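Local coordinates for protein type III pantothenate kinase (Campylobacter jejuni, PDB 2NRH) that probably phosphorylates pantothenate with ATP, the first step of coenzyme A biosynthesis, as a homodimeric kinase of the actin-like ATPase clan, at residues C6-S11 against E45-H50; S11-L16 against D27-F32; T68-L73 against G109-G114; V88-G93 against L160-A165; D140-K145 against L150-F155. The protein carries 2 engineered substitutions. All coordinates share one frame; numbering follows the deposited sequence.

Interaction 1 (C6-S11 against E45-H50); sequences CDIGNS and EHLKEH. With SO4 (sulfate ion), chain D.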
# COMPACT_ATOMS: atom_id res chain seq x y z
N CYS B 6 22.61 -14.11 -13.85
CA CYS B 6 21.16 -14.18 -13.98
C CYS B 6 20.45 -14.03 -12.62
O CYS B 6 20.72 -14.77 -11.65
CB CYS B 6 20.71 -15.46 -14.70
SG CYS B 6 19.01 -15.31 -15.30
N ASP B 7 19.55 -13.05 -12.55
CA ASP B 7 18.71 -12.81 -11.37
C ASP B 7 17.23 -13.10 -11.72
O ASP B 7 16.56 -12.30 -12.40
CB ASP B 7 18.98 -11.38 -10.85
CG ASP B 7 17.81 -10.78 -10.11
OD1 ASP B 7 17.18 -11.50 -9.34
OD2 ASP B 7 17.51 -9.57 -10.27
N ILE B 8 16.75 -14.28 -11.31
CA ILE B 8 15.46 -14.79 -11.78
C ILE B 8 14.29 -14.55 -10.80
O ILE B 8 14.33 -14.99 -9.67
CB ILE B 8 15.56 -16.31 -12.13
CG1 ILE B 8 16.68 -16.55 -13.14
CG2 ILE B 8 14.17 -16.89 -12.63
CD1 ILE B 8 17.32 -17.98 -13.09
N GLY B 9 13.26 -13.84 -11.25
CA GLY B 9 12.10 -13.53 -10.46
C GLY B 9 10.84 -14.31 -10.88
O GLY B 9 10.89 -15.23 -11.71
N ASN B 10 9.73 -13.92 -10.30
CA ASN B 10 8.42 -14.40 -10.68
C ASN B 10 7.86 -13.88 -12.01
O ASN B 10 6.95 -14.50 -12.57
CB ASN B 10 7.44 -14.15 -9.54
CG ASN B 10 7.69 -15.09 -8.36
OD1 ASN B 10 7.76 -16.34 -8.51
ND2 ASN B 10 7.84 -14.51 -7.17
N SER B 11 8.43 -12.79 -12.53
CA SER B 11 7.98 -12.26 -13.82
C SER B 11 9.06 -12.02 -14.90
O SER B 11 8.76 -12.00 -16.10
CB SER B 11 7.21 -10.95 -13.55
OG SER B 11 5.99 -11.20 -12.88
N GLU B 45 9.56 -20.36 -7.64
CA GLU B 45 9.48 -21.74 -7.17
C GLU B 45 9.17 -22.67 -8.34
O GLU B 45 9.42 -23.90 -8.29
CB GLU B 45 8.35 -21.82 -6.18
CG GLU B 45 8.54 -20.90 -4.97
CD GLU B 45 9.49 -21.50 -3.98
OE1 GLU B 45 9.31 -22.71 -3.67
OE2 GLU B 45 10.42 -20.78 -3.55
N HIS B 46 8.58 -22.07 -9.37
CA HIS B 46 8.10 -22.79 -10.49
C HIS B 46 9.25 -23.20 -11.41
O HIS B 46 9.07 -24.08 -12.25
CB HIS B 46 7.04 -21.95 -11.22
CG HIS B 46 5.81 -21.73 -10.39
ND1 HIS B 46 4.92 -22.73 -10.09
CD2 HIS B 46 5.36 -20.63 -9.75
CE1 HIS B 46 3.96 -22.25 -9.33
NE2 HIS B 46 4.22 -20.98 -9.08
N LEU B 47 10.43 -22.59 -11.26
CA LEU B 47 11.48 -22.79 -12.24
C LEU B 47 12.60 -23.63 -11.70
O LEU B 47 13.61 -23.83 -12.39
CB LEU B 47 12.06 -21.46 -12.80
CG LEU B 47 11.21 -20.40 -13.55
CD1 LEU B 47 12.07 -19.24 -13.95
CD2 LEU B 47 10.43 -20.93 -14.75
N LYS B 48 12.44 -24.09 -10.47
CA LYS B 48 13.45 -24.92 -9.83
C LYS B 48 13.86 -26.24 -10.57
O LYS B 48 15.04 -26.53 -10.70
CB LYS B 48 13.10 -25.15 -8.38
CG LYS B 48 13.27 -23.89 -7.53
CD LYS B 48 13.13 -24.24 -6.05
CE LYS B 48 12.81 -23.02 -5.11
NZ LYS B 48 13.46 -21.69 -5.40
N GLU B 49 12.89 -27.01 -11.08
CA GLU B 49 13.15 -28.21 -11.87
C GLU B 49 13.87 -27.87 -13.19
O GLU B 49 14.86 -28.51 -13.60
CB GLU B 49 11.80 -28.85 -12.22
CG GLU B 49 11.53 -30.22 -11.59
CD GLU B 49 11.65 -31.38 -12.60
OE1 GLU B 49 12.76 -31.56 -13.17
OE2 GLU B 49 10.65 -32.11 -12.81
N HIS B 50 13.34 -26.87 -13.87
CA HIS B 50 13.94 -26.42 -15.08
C HIS B 50 15.39 -26.06 -14.91
O HIS B 50 16.21 -26.41 -15.73
CB HIS B 50 13.19 -25.23 -15.67
CG HIS B 50 13.84 -24.70 -16.91
ND1 HIS B 50 13.64 -25.25 -18.15
CD2 HIS B 50 14.73 -23.68 -17.08
CE1 HIS B 50 14.35 -24.57 -19.05
NE2 HIS B 50 15.01 -23.61 -18.42
S SO4 D . 9.68 -9.86 -10.58
O1 SO4 D . 9.94 -8.51 -10.08
O2 SO4 D . 8.33 -9.83 -11.16
O3 SO4 D . 10.65 -10.20 -11.60
O4 SO4 D . 9.72 -10.84 -9.47
O HOH W 1 7.42 -18.65 -7.15
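The CG2 methyl of I8 lies against the CD1 methyl of L47, and this single meeting of branches carries the apolar half of the contact. At 3.4 Å, I8 CG2 and L47 CD1 are closer than two methyl groups usually pack. The two side chains cross obliquely. In I8 the touching branch is the one anti to the backbone N, with CG1 set beside that nitrogen (chi1 -55°). L47 is extended at its outer end (chi2 180°), which carries CD1 forward to the strand. F29 of helix 26-30 touches both residues and continues the apolar layer.

Further along the loop the chemistry turns polar. The N10 amide and the backbone of E45 stand too far apart for a direct bond, and a water fills the gap: it donates to N10 OD1 at 2.7 Å and accepts from E45 N at 2.8 Å. On its backbone side, N10 faces a sulfate, probably from the crystallisation liquor; N10 N reaches sulfate O4 at 3.2 Å in a weak, bent bond, and S94 OG binds the same anion. The turn after strand 4-8 is predicted to bind ATP, and a sulfate here is consistent with a phosphate subsite. The contact thus combines one apolar pair, I8 with L47, and a water bridge, so N10 is linked to E45 N through one water, with no direct hydrogen bond between them.

Interaction 2 (S11-L16 against D27-F32); sequences SNANFL and DQFLEF. With SO4 (sulfate ion), chain D.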
# COMPACT_ATOMS: atom_id res chain seq x y z
N SER B 11 8.43 -12.79 -12.53
CA SER B 11 7.98 -12.26 -13.82
C SER B 11 9.06 -12.02 -14.90
O SER B 11 8.76 -12.00 -16.10
CB SER B 11 7.21 -10.95 -13.55
OG SER B 11 5.99 -11.20 -12.88
N ASN B 12 10.29 -11.80 -14.44
CA ASN B 12 11.42 -11.40 -15.25
C ASN B 12 12.63 -12.21 -14.81
O ASN B 12 12.78 -12.59 -13.63
CB ASN B 12 11.78 -9.90 -14.97
CG ASN B 12 10.57 -8.95 -15.01
OD1 ASN B 12 9.89 -8.83 -16.04
ND2 ASN B 12 10.31 -8.27 -13.87
N ALA B 13 13.52 -12.45 -15.77
CA ALA B 13 14.89 -12.84 -15.46
C ALA B 13 15.70 -11.68 -16.03
O ALA B 13 15.56 -11.29 -17.20
CB ALA B 13 15.25 -14.16 -16.08
N ASN B 14 16.47 -11.06 -15.14
CA ASN B 14 17.39 -10.02 -15.46
C ASN B 14 18.77 -10.64 -15.57
O ASN B 14 19.22 -11.34 -14.66
CB ASN B 14 17.36 -8.96 -14.37
CG ASN B 14 15.95 -8.50 -14.04
OD1 ASN B 14 15.60 -8.37 -12.84
ND2 ASN B 14 15.12 -8.21 -15.08
N PHE B 15 19.42 -10.37 -16.70
CA PHE B 15 20.77 -10.87 -17.02
C PHE B 15 21.79 -9.74 -17.02
O PHE B 15 21.45 -8.60 -17.31
CB PHE B 15 20.76 -11.42 -18.43
CG PHE B 15 20.05 -12.71 -18.59
CD1 PHE B 15 20.75 -13.91 -18.51
CD2 PHE B 15 18.67 -12.73 -18.82
CE1 PHE B 15 20.08 -15.12 -18.68
CE2 PHE B 15 17.99 -13.92 -18.98
CZ PHE B 15 18.71 -15.14 -18.93
N LEU B 16 23.03 -10.07 -16.72
CA LEU B 16 24.18 -9.16 -16.91
C LEU B 16 25.38 -9.92 -17.53
O LEU B 16 25.73 -11.01 -17.06
CB LEU B 16 24.58 -8.48 -15.61
CG LEU B 16 25.69 -7.40 -15.61
CD1 LEU B 16 25.24 -6.15 -16.35
CD2 LEU B 16 26.20 -7.01 -14.21
N ASP B 27 8.50 -16.85 -20.34
CA ASP B 27 8.45 -17.54 -21.62
C ASP B 27 9.77 -17.41 -22.39
O ASP B 27 10.38 -18.42 -22.81
CB ASP B 27 7.31 -16.99 -22.47
CG ASP B 27 5.91 -17.35 -21.91
OD1 ASP B 27 5.82 -18.29 -21.07
OD2 ASP B 27 4.89 -16.68 -22.31
N GLN B 28 10.25 -16.18 -22.55
CA GLN B 28 11.56 -15.94 -23.17
C GLN B 28 12.67 -16.68 -22.42
O GLN B 28 13.60 -17.26 -23.04
CB GLN B 28 11.86 -14.43 -23.30
CG GLN B 28 10.97 -13.72 -24.40
CD GLN B 28 10.78 -12.25 -24.19
OE1 GLN B 28 11.27 -11.66 -23.21
NE2 GLN B 28 10.04 -11.62 -25.09
N PHE B 29 12.57 -16.68 -21.08
CA PHE B 29 13.64 -17.24 -20.31
C PHE B 29 13.69 -18.79 -20.55
O PHE B 29 14.76 -19.42 -20.65
CB PHE B 29 13.45 -16.94 -18.81
CG PHE B 29 14.38 -17.75 -17.91
CD1 PHE B 29 15.71 -17.39 -17.78
CD2 PHE B 29 13.93 -18.88 -17.27
CE1 PHE B 29 16.56 -18.11 -16.99
CE2 PHE B 29 14.80 -19.65 -16.46
CZ PHE B 29 16.10 -19.27 -16.33
N LEU B 30 12.51 -19.37 -20.63
CA LEU B 30 12.45 -20.81 -20.77
C LEU B 30 13.05 -21.32 -22.12
O LEU B 30 13.47 -22.48 -22.21
CB LEU B 30 11.00 -21.28 -20.54
CG LEU B 30 10.49 -21.07 -19.10
CD1 LEU B 30 8.97 -21.21 -18.99
CD2 LEU B 30 11.17 -22.03 -18.14
N GLU B 31 13.12 -20.44 -23.12
CA GLU B 31 13.60 -20.78 -24.48
C GLU B 31 15.04 -20.38 -24.72
O GLU B 31 15.54 -20.59 -25.81
CB GLU B 31 12.81 -20.03 -25.56
CG GLU B 31 11.33 -20.36 -25.67
CD GLU B 31 11.08 -21.83 -25.94
OE1 GLU B 31 11.74 -22.41 -26.84
OE2 GLU B 31 10.21 -22.38 -25.23
N PHE B 32 15.65 -19.71 -23.74
CA PHE B 32 16.99 -19.21 -23.83
C PHE B 32 17.94 -20.41 -23.84
O PHE B 32 17.77 -21.39 -23.10
CB PHE B 32 17.23 -18.32 -22.61
CG PHE B 32 18.54 -17.55 -22.61
CD1 PHE B 32 18.71 -16.42 -23.39
CD2 PHE B 32 19.58 -17.92 -21.75
CE1 PHE B 32 19.90 -15.69 -23.34
CE2 PHE B 32 20.79 -17.19 -21.71
CZ PHE B 32 20.95 -16.08 -22.49
S SO4 D . 9.68 -9.86 -10.58
O1 SO4 D . 9.94 -8.51 -10.08
O2 SO4 D . 8.33 -9.83 -11.16
O3 SO4 D . 10.65 -10.20 -11.60
O4 SO4 D . 9.72 -10.84 -9.47
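F15, on the second strand of the N-terminal beta hairpin, reaches across to F29 of helix 26-30 and F32 just after it, a strand-to-helix packing within the N-terminal lobe of an actin-like ATPase fold. Its CB leaves the strand toward the helix, and the first torsion, with CG beside the backbone N (chi1 -72°), carries the ring on to the two phenylalanines. F22 of the adjacent strand 21-25 stacks on this ring, and L4 and C6 of strand 4-8 also touch the side chain, with C6 SG near CE1. The far end of the ring makes the contact with the helix segment. F15 CE1 comes to 3.7 Å from F32 CE2. At the tip, CZ serves two neighbours at once: it lies at the edge of the F29 ring, close to its plane, with F29 CD1 at 3.9 Å, and it also stands over one face of the F32 ring, displaced toward the rim.

The F15 and F32 rings meet obliquely, with planes at 41° and centroids 4.8 Å apart. F15 and F29, by contrast, run at about a right angle as side chains. A13 fills in beside them, its CB 3.7 Å from F29 CD1, so one carbon of the F29 ring is shared by a methyl and a phenyl of the same strand. Just before this apolar row the chain passes the sulfate, where N12 N makes a weak bond to sulfate O3 at 3.3 Å.

Interaction 3 (T68-L73 against G109-G114); sequences TIYQGL and GFILPG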
# COMPACT_ATOMS: atom_id res chain seq x y z
N THR B 68 21.02 -13.08 9.44
CA THR B 68 19.56 -12.75 9.57
C THR B 68 18.82 -13.83 10.40
O THR B 68 19.26 -14.97 10.45
CB THR B 68 18.85 -12.59 8.12
OG1 THR B 68 17.52 -12.10 8.28
CG2 THR B 68 18.73 -13.90 7.41
N ILE B 69 17.70 -13.50 11.04
CA ILE B 69 16.80 -14.51 11.65
C ILE B 69 15.41 -14.46 11.03
O ILE B 69 14.42 -15.02 11.58
CB ILE B 69 16.60 -14.32 13.18
CG1 ILE B 69 16.14 -12.90 13.51
CG2 ILE B 69 17.84 -14.78 13.96
CD1 ILE B 69 15.72 -12.73 14.94
N TYR B 70 15.32 -13.70 9.94
CA TYR B 70 14.11 -13.49 9.18
C TYR B 70 13.85 -14.77 8.44
O TYR B 70 14.59 -15.10 7.54
CB TYR B 70 14.30 -12.33 8.17
CG TYR B 70 13.07 -11.90 7.37
CD1 TYR B 70 12.61 -10.57 7.42
CD2 TYR B 70 12.38 -12.80 6.55
CE1 TYR B 70 11.50 -10.16 6.68
CE2 TYR B 70 11.29 -12.43 5.82
CZ TYR B 70 10.86 -11.11 5.87
OH TYR B 70 9.77 -10.74 5.11
N GLN B 71 12.79 -15.46 8.83
CA GLN B 71 12.45 -16.75 8.23
C GLN B 71 12.21 -16.71 6.71
O GLN B 71 11.38 -15.98 6.21
CB GLN B 71 11.19 -17.33 8.90
CG GLN B 71 11.22 -17.34 10.43
CD GLN B 71 9.87 -17.73 11.03
OE1 GLN B 71 8.94 -18.16 10.31
NE2 GLN B 71 9.74 -17.58 12.35
N GLY B 72 12.94 -17.52 5.99
CA GLY B 72 12.74 -17.62 4.56
C GLY B 72 13.08 -16.38 3.75
O GLY B 72 12.59 -16.24 2.64
N LEU B 73 13.92 -15.47 4.27
CA LEU B 73 14.30 -14.25 3.53
C LEU B 73 14.63 -14.57 2.04
O LEU B 73 15.33 -15.56 1.76
CB LEU B 73 15.48 -13.60 4.23
CG LEU B 73 15.94 -12.23 3.68
CD1 LEU B 73 14.77 -11.19 3.56
CD2 LEU B 73 17.04 -11.73 4.58
N GLY B 109 13.11 -6.32 8.18
CA GLY B 109 12.72 -5.67 6.93
C GLY B 109 11.22 -5.77 6.74
O GLY B 109 10.52 -6.49 7.49
N PHE B 110 10.71 -5.05 5.74
CA PHE B 110 9.27 -5.12 5.48
C PHE B 110 8.90 -4.86 4.04
O PHE B 110 9.74 -4.43 3.24
CB PHE B 110 8.46 -4.21 6.40
CG PHE B 110 8.88 -2.78 6.35
CD1 PHE B 110 8.13 -1.86 5.59
CD2 PHE B 110 10.02 -2.34 7.06
CE1 PHE B 110 8.51 -0.51 5.53
CE2 PHE B 110 10.40 -0.98 7.03
CZ PHE B 110 9.66 -0.04 6.26
N ILE B 111 7.62 -5.09 3.76
CA ILE B 111 7.13 -5.20 2.38
C ILE B 111 5.90 -4.33 2.15
O ILE B 111 4.95 -4.18 3.01
CB ILE B 111 6.82 -6.71 1.96
CG1 ILE B 111 7.98 -7.63 2.31
CG2 ILE B 111 6.40 -6.84 0.47
CD1 ILE B 111 7.57 -9.06 2.33
N LEU B 112 5.91 -3.76 0.98
CA LEU B 112 4.80 -2.90 0.56
C LEU B 112 4.34 -3.34 -0.81
O LEU B 112 5.14 -3.88 -1.59
CB LEU B 112 5.39 -1.48 0.50
CG LEU B 112 5.20 -0.38 1.55
CD1 LEU B 112 5.00 -0.89 2.87
CD2 LEU B 112 6.32 0.65 1.54
N PRO B 113 3.10 -3.02 -1.20
CA PRO B 113 2.91 -3.28 -2.66
C PRO B 113 3.81 -2.41 -3.54
O PRO B 113 4.19 -1.28 -3.13
CB PRO B 113 1.41 -2.92 -2.91
CG PRO B 113 0.76 -2.88 -1.55
CD PRO B 113 1.92 -2.36 -0.63
N GLY B 114 4.20 -2.95 -4.69
CA GLY B 114 4.73 -2.14 -5.78
C GLY B 114 3.73 -1.12 -6.27
O GLY B 114 2.52 -1.28 -6.09
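Y70 meets strand 105-113 by van der Waals contact alone. G109 O lies at the edge of the tyrosine ring, near its plane, 3.9 Å from Y70 CE1, while the hydroxyl end passes obliquely by I111, with Y70 OH 3.9 Å from I111 CD1. The ring is carried toward the strand because CG is anti to the backbone N (chi1 -175°). Within its own loop, L73 CD1 sits 4.1 Å above the centre of one face of the Y70 ring, so the ring is packed on a face as well as along an edge.

Hydrogen bonds fix the loop and the hydroxyl. T68 OG1 accepts from Y70 N at 3.2 Å, an ST turn, and the same oxygen also pairs with H106. Y70 also opens a type II turn to L73, closed by a weak backbone bond, with G72 at positive phi. Y70 OH is hydrogen-bonded to R77.

Contacts between subunits complete the setting: A149 of the second subunit packs on Y70, and Q144 of that subunit on I69. Y70 and R77 are both predicted to bind substrate, and a substrate pocket lined by a loop, strand 105-113 and the partner subunit is consistent with the dimeric type III pantothenate kinases.

Interaction 4 (V88-G93 against L160-A165); sequences VVVDAG and LLIKDA
V90 and I162 reach toward each other tip to tip on the packed side of the contact. I162 CD1 points at the fork of the valine, 4.0 Å from V90 CG1 and 4.2 Å from V90 CG2, so both branches share one methyl. In I162, CG1 lies beside the backbone N (chi1 -69°) and CD1 is extended beyond it (chi2 158°), which sends the end of the chain from the helix onto the strand. On the same packed side, V88 touches backbone instead of side chain: its CG2 is 3.7 Å from A165 O, while the small CB of A165 leaves more distance to the strand. L171 of strand 171-174 lies against both V88 and I162.

The other side of the helix is looser. K163 and D164 are exposed and turn from the strand, and K163 NZ is hydrogen-bonded to Y159 OH of its own helix. Part of this outer surface meets K156 of the second subunit, which packs on D164. On the strand, side chains alternate: V88 and V90 face the helix, whereas V89 and D91 project to the other face. A helix packed over one face of a mixed five-stranded sheet of order 3-2-1-4-5 fits the ribonuclease H-like fold of actin-like ATPases; here the predicted potassium ligand D91 lies on the other face.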
# COMPACT_ATOMS: atom_id res chain seq x y z
N VAL B 88 19.96 1.23 4.72
CA VAL B 88 18.64 0.75 4.46
C VAL B 88 18.61 0.48 2.99
O VAL B 88 18.97 1.33 2.20
CB VAL B 88 17.55 1.73 4.90
CG1 VAL B 88 16.16 1.26 4.38
CG2 VAL B 88 17.54 1.81 6.40
N VAL B 89 18.24 -0.77 2.65
CA VAL B 89 18.08 -1.25 1.27
C VAL B 89 16.62 -1.38 0.84
O VAL B 89 15.84 -2.04 1.46
CB VAL B 89 18.85 -2.54 1.02
CG1 VAL B 89 18.81 -2.87 -0.48
CG2 VAL B 89 20.29 -2.39 1.48
N VAL B 90 16.29 -0.68 -0.26
CA VAL B 90 14.93 -0.57 -0.82
C VAL B 90 15.01 -1.06 -2.25
O VAL B 90 15.75 -0.51 -3.04
CB VAL B 90 14.39 0.89 -0.74
CG1 VAL B 90 12.86 0.97 -1.14
CG2 VAL B 90 14.52 1.44 0.70
N ASP B 91 14.31 -2.15 -2.55
CA ASP B 91 14.16 -2.66 -3.91
C ASP B 91 12.71 -2.40 -4.30
O ASP B 91 11.74 -3.02 -3.78
CB ASP B 91 14.46 -4.14 -3.98
CG ASP B 91 14.56 -4.66 -5.40
OD1 ASP B 91 14.43 -3.88 -6.37
OD2 ASP B 91 14.80 -5.91 -5.57
N ALA B 92 12.56 -1.45 -5.22
CA ALA B 92 11.26 -0.96 -5.64
C ALA B 92 10.94 -1.48 -7.08
O ALA B 92 11.32 -0.87 -8.09
CB ALA B 92 11.21 0.55 -5.52
N GLY B 93 10.27 -2.63 -7.11
CA GLY B 93 9.73 -3.22 -8.35
C GLY B 93 8.27 -3.56 -8.13
O GLY B 93 7.49 -2.73 -7.65
N LEU B 160 7.36 8.15 4.12
CA LEU B 160 7.46 8.14 5.58
C LEU B 160 7.93 6.83 6.16
O LEU B 160 8.74 6.85 7.10
CB LEU B 160 6.15 8.58 6.25
CG LEU B 160 5.59 9.99 6.03
CD1 LEU B 160 4.19 10.10 6.58
CD2 LEU B 160 6.53 11.01 6.67
N LEU B 161 7.46 5.69 5.63
CA LEU B 161 8.02 4.40 6.06
C LEU B 161 9.51 4.34 5.85
O LEU B 161 10.23 3.87 6.73
CB LEU B 161 7.37 3.20 5.38
CG LEU B 161 6.03 2.89 6.00
CD1 LEU B 161 5.17 2.26 4.93
CD2 LEU B 161 6.17 2.00 7.29
N ILE B 162 10.00 4.80 4.71
CA ILE B 162 11.43 4.71 4.53
C ILE B 162 12.24 5.68 5.41
O ILE B 162 13.33 5.32 5.84
CB ILE B 162 11.83 4.90 3.10
CG1 ILE B 162 11.37 3.70 2.25
CG2 ILE B 162 13.34 5.15 3.02
CD1 ILE B 162 11.28 4.06 0.78
N LYS B 163 11.68 6.87 5.66
CA LYS B 163 12.31 7.88 6.49
C LYS B 163 12.45 7.37 7.92
O LYS B 163 13.48 7.50 8.55
CB LYS B 163 11.50 9.20 6.50
CG LYS B 163 12.39 10.46 6.66
CD LYS B 163 11.79 11.50 7.58
CE LYS B 163 10.84 12.44 6.86
NZ LYS B 163 11.34 13.87 6.81
N ASP B 164 11.39 6.76 8.40
CA ASP B 164 11.36 6.22 9.73
C ASP B 164 12.36 5.06 9.91
O ASP B 164 12.99 4.95 10.96
CB ASP B 164 9.93 5.74 10.00
CG ASP B 164 9.78 5.12 11.33
OD1 ASP B 164 9.77 5.85 12.34
OD2 ASP B 164 9.64 3.89 11.39
N ALA B 165 12.50 4.22 8.88
CA ALA B 165 13.33 3.03 8.97
C ALA B 165 14.81 3.41 8.90
O ALA B 165 15.63 2.72 9.48
CB ALA B 165 12.98 2.03 7.86

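Interaction 5 (D140-K145 against L150-F155); sequences DAFPQK and LSYGVF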
# COMPACT_ATOMS: atom_id res chain seq x y z
N ASP B 140 4.39 17.99 0.63
CA ASP B 140 4.24 18.93 1.75
C ASP B 140 3.05 19.90 1.63
O ASP B 140 3.13 21.03 2.10
CB ASP B 140 5.57 19.67 1.96
CG ASP B 140 6.75 18.70 2.15
OD1 ASP B 140 6.77 17.95 3.17
OD2 ASP B 140 7.65 18.70 1.29
N ALA B 141 1.98 19.44 0.96
CA ALA B 141 0.66 20.09 0.95
C ALA B 141 -0.44 19.03 0.79
O ALA B 141 -0.24 18.06 0.06
CB ALA B 141 0.58 21.09 -0.20
N PHE B 142 -1.59 19.21 1.44
CA PHE B 142 -2.76 18.32 1.25
C PHE B 142 -3.30 18.41 -0.17
O PHE B 142 -3.36 19.49 -0.75
CB PHE B 142 -3.87 18.53 2.29
CG PHE B 142 -3.38 18.38 3.71
CD1 PHE B 142 -2.97 17.14 4.20
CD2 PHE B 142 -3.27 19.49 4.55
CE1 PHE B 142 -2.48 17.01 5.52
CE2 PHE B 142 -2.79 19.37 5.86
CZ PHE B 142 -2.38 18.13 6.34
N PRO B 143 -3.66 17.25 -0.76
CA PRO B 143 -4.15 17.25 -2.14
C PRO B 143 -5.57 17.81 -2.32
O PRO B 143 -6.38 17.79 -1.40
CB PRO B 143 -4.07 15.78 -2.56
CG PRO B 143 -3.45 15.02 -1.36
CD PRO B 143 -3.61 15.89 -0.17
N GLN B 144 -5.85 18.30 -3.53
CA GLN B 144 -7.12 18.98 -3.81
C GLN B 144 -7.95 18.36 -4.95
O GLN B 144 -8.99 18.88 -5.33
CB GLN B 144 -6.87 20.45 -4.12
CG GLN B 144 -5.61 21.05 -3.48
CD GLN B 144 -5.83 21.56 -2.07
OE1 GLN B 144 -6.87 21.28 -1.44
NE2 GLN B 144 -4.83 22.30 -1.56
N LYS B 145 -7.45 17.26 -5.50
CA LYS B 145 -8.18 16.49 -6.49
C LYS B 145 -7.83 14.99 -6.30
O LYS B 145 -6.76 14.66 -5.78
CB LYS B 145 -7.85 16.99 -7.91
CG LYS B 145 -6.37 17.02 -8.28
CD LYS B 145 -6.16 17.82 -9.57
CE LYS B 145 -5.17 17.12 -10.56
NZ LYS B 145 -5.31 17.62 -12.00
N LEU B 150 -4.76 10.04 -4.36
CA LEU B 150 -4.12 8.75 -4.60
C LEU B 150 -2.59 8.81 -4.63
O LEU B 150 -1.89 7.99 -3.98
CB LEU B 150 -4.64 8.15 -5.91
CG LEU B 150 -6.18 7.94 -5.97
CD1 LEU B 150 -6.66 7.61 -7.39
CD2 LEU B 150 -6.79 6.94 -4.94
N SER B 151 -2.06 9.76 -5.41
CA SER B 151 -0.61 9.83 -5.57
C SER B 151 0.04 10.14 -4.26
O SER B 151 1.12 9.63 -3.99
CB SER B 151 -0.21 10.83 -6.62
OG SER B 151 -1.08 10.66 -7.70
N TYR B 152 -0.63 10.96 -3.44
CA TYR B 152 -0.10 11.36 -2.16
C TYR B 152 -0.15 10.18 -1.19
O TYR B 152 0.82 9.90 -0.47
CB TYR B 152 -0.89 12.53 -1.63
CG TYR B 152 -0.46 13.04 -0.24
CD1 TYR B 152 0.28 14.23 -0.10
CD2 TYR B 152 -0.82 12.34 0.92
CE1 TYR B 152 0.64 14.71 1.19
CE2 TYR B 152 -0.48 12.80 2.19
CZ TYR B 152 0.25 13.99 2.32
OH TYR B 152 0.57 14.41 3.59
N GLY B 153 -1.28 9.50 -1.19
CA GLY B 153 -1.49 8.38 -0.30
C GLY B 153 -0.34 7.39 -0.50
O GLY B 153 0.32 7.02 0.44
N VAL B 154 -0.12 7.01 -1.75
CA VAL B 154 0.88 6.05 -2.12
C VAL B 154 2.25 6.61 -1.82
O VAL B 154 3.00 6.02 -1.00
CB VAL B 154 0.73 5.60 -3.62
CG1 VAL B 154 1.92 4.81 -4.14
CG2 VAL B 154 -0.54 4.83 -3.78
N PHE B 155 2.61 7.70 -2.48
CA PHE B 155 4.01 8.09 -2.46
C PHE B 155 4.47 8.56 -1.08
O PHE B 155 5.61 8.32 -0.67
CB PHE B 155 4.35 9.12 -3.52
CG PHE B 155 4.09 8.67 -4.93
CD1 PHE B 155 4.14 7.33 -5.28
CD2 PHE B 155 3.81 9.62 -5.93
CE1 PHE B 155 3.89 6.92 -6.60
CE2 PHE B 155 3.55 9.23 -7.25
CZ PHE B 155 3.59 7.87 -7.59
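Y152 OH makes one weak hydrogen bond, with K156 NZ one turn further along helix 146-165, and lies obliquely 4.4 Å from F142 CE1. Residues 140-145 pack along part of the phenol. A chi1 of 178° swings the ring away from its own backbone nitrogen and out toward this loop. P143 crosses it at about a right angle: P143 CG is 3.6 Å from Y152 CB, and P143 CD stands 4.2 Å above one face of the Y152 ring, displaced toward the rim. Along the loop, A141 O lies 3.6 Å from Y152 CE1, obliquely placed and without a hydrogen bond. The proline therefore packs at the base of the tyrosine, and the backbone carbonyl near its outer half.

This is structural packing, well away from the predicted sites. The ring of Y152 also meets F110 of the second subunit, with planes at about 50°, and P143 packs on that same residue. The contact thus folds the loop before helix 146-165 back over its own early turns, with helix 115-125 beside L150 and V154, and presents the pair to strand 105-113 of the partner.

Along the chain, interaction 2 is nested inside interaction 1; interaction 3 and interaction 4 alternate their segments, and interaction 5 is nested inside interaction 4. The first two touch, with centres about 9 Å apart, on one mixed sheet that contains strands 4-8 and 12-16. Interactions 3 and 4, with centres about 12 Å apart, lie on the second sheet and also touch. Interactions 4 and 5 share helix 146-165, their centres about 19 Å apart, while the centres of interactions 1 and 5 are about 37 Å apart on opposite sides of the chain's centre. The contacts thus pass from the probable nucleotide loop to the substrate region and on to the second subunit, which touches interactions 3, 4 and 5.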